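Local coordinates for proteasome assembly chaperone family protein (Pyrococcus furiosus DSM 3638, PDB 3WZ2) that is an archaeal homologue of the proteasome-assembly chaperones and probably takes part in assembling or activating the proteasome, at residues G33-N38 with E220-M225. Numbering follows the deposited sequence.
Sequences GHIAAN and EQLRRM
Met225 lays its terminal methyl over one face of the His34 imidazole, a CH-pi contact in which Met225 CE stands 3.9 Å from the ring centroid and 18° off the ring normal. The approach is offset toward the CE1 and NE2 rim, and the sulfur follows more obliquely, with Met225 SD 3.9 Å from His34 NE2. Both side chains leave their helices with CG trans to the main-chain nitrogen (chi1 -179° for His34) and come at each other from opposite directions; the methionine is extended throughout, which carries its methyl as far as the ring.

The other face of the imidazole is occupied from within its own helix. Asn38 ND2 lies over the ring centre and donates a nearly straight bond (166°) to His34 O, at 2.8 Å. That oxygen also accepts the helical bond from Asn38 N, and the two donors reach it from opposite faces of the carbonyl plane. The imidazole is thus sandwiched between an amide nitrogen and a thioether methyl. An alanine in place of His34 would probably leave the Met225 methyl without its aromatic partner and open a gap between it and the Asn38 amide.

Apolar packing completes the contact through one branch of Leu222. Leu222 CD2 lies at the edge of the imidazole, 4.1 Å from His34 CD2. The same Leu222 methyl is closer to Ile35 CG1, at 3.4 Å, tighter than usual carbon-carbon contact.

The contact packs helix 32-43 against the C-terminal helices 215-221 and 223-235, in a region predicted to form a coiled coil. Leu31 touches both Leu222 and Met225, Ile35 also packs on Ala191 of helix 188-202, and Ala37 and Asn38 rest on strand 80-85 of the central sheet.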
ATOM      1  N   GLY B  33     -20.424  24.067   2.735  1.00 19.64           N
ATOM      2  CA  GLY B  33     -19.675  24.721   1.656  1.00 18.91           C
ATOM      3  C   GLY B  33     -20.074  24.205   0.302  1.00 17.92           C
ATOM      4  O   GLY B  33     -20.146  24.980  -0.667  1.00 17.83           O
ATOM      5  N   HIS B  34     -20.315  22.899   0.229  1.00 17.47           N
ATOM      6  CA  HIS B  34     -20.754  22.250  -1.023  1.00 18.31           C
ATOM      7  C   HIS B  34     -22.077  22.784  -1.550  1.00 18.63           C
ATOM      8  O   HIS B  34     -22.209  23.173  -2.711  1.00 18.00           O
ATOM      9  CB  HIS B  34     -20.873  20.758  -0.771  1.00 19.91           C
ATOM     10  CG  HIS B  34     -21.296  19.982  -1.963  1.00 24.13           C
ATOM     11  ND1 HIS B  34     -20.415  19.617  -2.960  1.00 25.16           N
ATOM     12  CD2 HIS B  34     -22.505  19.472  -2.317  1.00 25.73           C
ATOM     13  CE1 HIS B  34     -21.070  18.962  -3.903  1.00 25.88           C
ATOM     14  NE2 HIS B  34     -22.331  18.837  -3.526  1.00 26.08           N
ATOM     15  N   ILE B  35     -23.065  22.893  -0.664  1.00 19.32           N
ATOM     16  CA  ILE B  35     -24.340  23.495  -1.066  1.00 19.23           C
ATOM     17  C   ILE B  35     -24.151  24.960  -1.465  1.00 17.74           C
ATOM     18  O   ILE B  35     -24.653  25.428  -2.488  1.00 18.71           O
ATOM     19  CB  ILE B  35     -25.355  23.350   0.098  1.00 19.64           C
ATOM     20  CG1 ILE B  35     -25.676  21.869   0.300  1.00 20.02           C
ATOM     21  CG2 ILE B  35     -26.619  24.104  -0.211  1.00 21.76           C
ATOM     22  CD1 ILE B  35     -26.255  21.519   1.653  1.00 18.89           C
ATOM     23  N   ALA B  36     -23.439  25.714  -0.640  1.00 17.82           N
ATOM     24  CA  ALA B  36     -23.265  27.134  -0.916  1.00 17.49           C
ATOM     25  C   ALA B  36     -22.604  27.356  -2.280  1.00 19.57           C
ATOM     26  O   ALA B  36     -23.006  28.216  -3.058  1.00 20.88           O
ATOM     27  CB  ALA B  36     -22.438  27.763   0.181  1.00 17.26           C
ATOM     28  N   ALA B  37     -21.558  26.599  -2.561  1.00 21.29           N
ATOM     29  CA  ALA B  37     -20.765  26.853  -3.765  1.00 21.47           C
ATOM     30  C   ALA B  37     -21.501  26.441  -5.011  1.00 21.25           C
ATOM     31  O   ALA B  37     -21.411  27.138  -6.030  1.00 23.86           O
ATOM     32  CB  ALA B  37     -19.425  26.133  -3.682  1.00 20.79           C
ATOM     33  N   ASN B  38     -22.201  25.323  -4.935  1.00 22.77           N
ATOM     34  CA  ASN B  38     -23.072  24.889  -6.041  1.00 25.24           C
ATOM     35  C   ASN B  38     -24.195  25.863  -6.309  1.00 25.13           C
ATOM     36  O   ASN B  38     -24.425  26.251  -7.454  1.00 26.09           O
ATOM     37  CB  ASN B  38     -23.636  23.505  -5.791  1.00 27.94           C
ATOM     38  CG  ASN B  38     -22.650  22.405  -6.167  1.00 32.29           C
ATOM     39  OD1 ASN B  38     -22.530  22.053  -7.341  1.00 35.26           O
ATOM     40  ND2 ASN B  38     -21.899  21.894  -5.180  1.00 34.17           N
ATOM     41  N   GLU B 220     -32.875  15.993   1.366  1.00 48.47           N
ATOM     42  CA  GLU B 220     -33.182  14.642   0.938  1.00 55.36           C
ATOM     43  C   GLU B 220     -32.261  14.134  -0.149  1.00 46.17           C
ATOM     44  O   GLU B 220     -31.705  13.061  -0.016  1.00 45.19           O
ATOM     45  CB  GLU B 220     -34.616  14.581   0.431  1.00 65.89           C
ATOM     46  CG  GLU B 220     -35.112  13.194   0.069  1.00 76.69           C
ATOM     47  CD  GLU B 220     -35.151  12.324   1.306  1.00 91.85           C
ATOM     48  OE1 GLU B 220     -35.972  12.620   2.205  1.00 96.05           O
ATOM     49  OE2 GLU B 220     -34.322  11.392   1.402  1.00103.40           O
ATOM     50  N   GLN B 221     -32.097  14.885  -1.225  1.00 47.16           N
ATOM     51  CA  GLN B 221     -31.225  14.411  -2.300  1.00 50.81           C
ATOM     52  C   GLN B 221     -29.750  14.251  -1.881  1.00 51.31           C
ATOM     53  O   GLN B 221     -29.010  13.553  -2.556  1.00 58.16           O
ATOM     54  CB  GLN B 221     -31.335  15.256  -3.565  1.00 53.99           C
ATOM     55  CG  GLN B 221     -30.954  16.690  -3.368  1.00 65.55           C
ATOM     56  CD  GLN B 221     -30.797  17.455  -4.668  1.00 74.94           C
ATOM     57  OE1 GLN B 221     -29.853  17.224  -5.432  1.00 80.52           O
ATOM     58  NE2 GLN B 221     -31.723  18.384  -4.924  1.00 81.30           N
ATOM     59  N   LEU B 222     -29.307  14.902  -0.807  1.00 46.31           N
ATOM     60  CA  LEU B 222     -27.897  14.856  -0.451  1.00 45.79           C
ATOM     61  C   LEU B 222     -27.675  13.931   0.723  1.00 45.60           C
ATOM     62  O   LEU B 222     -26.543  13.779   1.168  1.00 42.34           O
ATOM     63  CB  LEU B 222     -27.314  16.256  -0.122  1.00 44.21           C
ATOM     64  CG  LEU B 222     -26.599  17.238  -1.077  1.00 46.31           C
ATOM     65  CD1 LEU B 222     -27.357  17.147  -2.358  1.00 52.79           C
ATOM     66  CD2 LEU B 222     -26.286  18.723  -0.789  1.00 43.56           C
ATOM     67  N   ARG B 223     -28.732  13.297   1.223  1.00 49.24           N
ATOM     68  CA  ARG B 223     -28.616  12.511   2.448  1.00 51.29           C
ATOM     69  C   ARG B 223     -27.689  11.296   2.259  1.00 47.15           C
ATOM     70  O   ARG B 223     -26.961  10.931   3.185  1.00 43.78           O
ATOM     71  CB  ARG B 223     -29.998  12.089   2.983  1.00 53.20           C
ATOM     72  CG  ARG B 223     -29.927  11.088   4.152  1.00 59.70           C
ATOM     73  CD  ARG B 223     -31.296  10.559   4.644  1.00 64.44           C
ATOM     74  NE  ARG B 223     -32.172  10.256   3.505  1.00 69.92           N
ATOM     75  CZ  ARG B 223     -32.027   9.185   2.712  1.00 80.00           C
ATOM     76  NH1 ARG B 223     -31.055   8.290   2.922  1.00 77.69           N
ATOM     77  NH2 ARG B 223     -32.858   8.994   1.691  1.00 82.03           N
ATOM     78  N   ARG B 224     -27.679  10.712   1.062  1.00 48.79           N
ATOM     79  CA  ARG B 224     -26.763   9.603   0.773  1.00 54.54           C
ATOM     80  C   ARG B 224     -25.308  10.100   0.703  1.00 46.23           C
ATOM     81  O   ARG B 224     -24.448   9.561   1.389  1.00 46.23           O
ATOM     82  CB  ARG B 224     -27.179   8.773  -0.470  1.00 59.75           C
ATOM     83  CG  ARG B 224     -26.367   9.014  -1.730  1.00 75.30           C
ATOM     84  CD  ARG B 224     -26.558   7.985  -2.829  1.00 87.61           C
ATOM     85  NE  ARG B 224     -25.240   7.752  -3.458  1.00 96.98           N
ATOM     86  CZ  ARG B 224     -24.982   6.827  -4.377  1.00103.19           C
ATOM     87  NH1 ARG B 224     -25.953   6.041  -4.829  1.00106.75           N
ATOM     88  NH2 ARG B 224     -23.749   6.699  -4.849  1.00102.67           N
ATOM     89  N   MET B 225     -25.054  11.127  -0.104  1.00 44.31           N
ATOM     90  CA  MET B 225     -23.749  11.804  -0.156  1.00 43.44           C
ATOM     91  C   MET B 225     -23.202  12.141   1.223  1.00 43.04           C
ATOM     92  O   MET B 225     -22.029  11.925   1.500  1.00 43.79           O
ATOM     93  CB  MET B 225     -23.831  13.080  -0.978  1.00 42.94           C
ATOM     94  CG  MET B 225     -22.471  13.579  -1.402  1.00 44.51           C
ATOM     95  SD  MET B 225     -22.514  15.269  -1.994  1.00 42.34           S
ATOM     96  CE  MET B 225     -20.772  15.603  -2.191  1.00 45.22           C
TER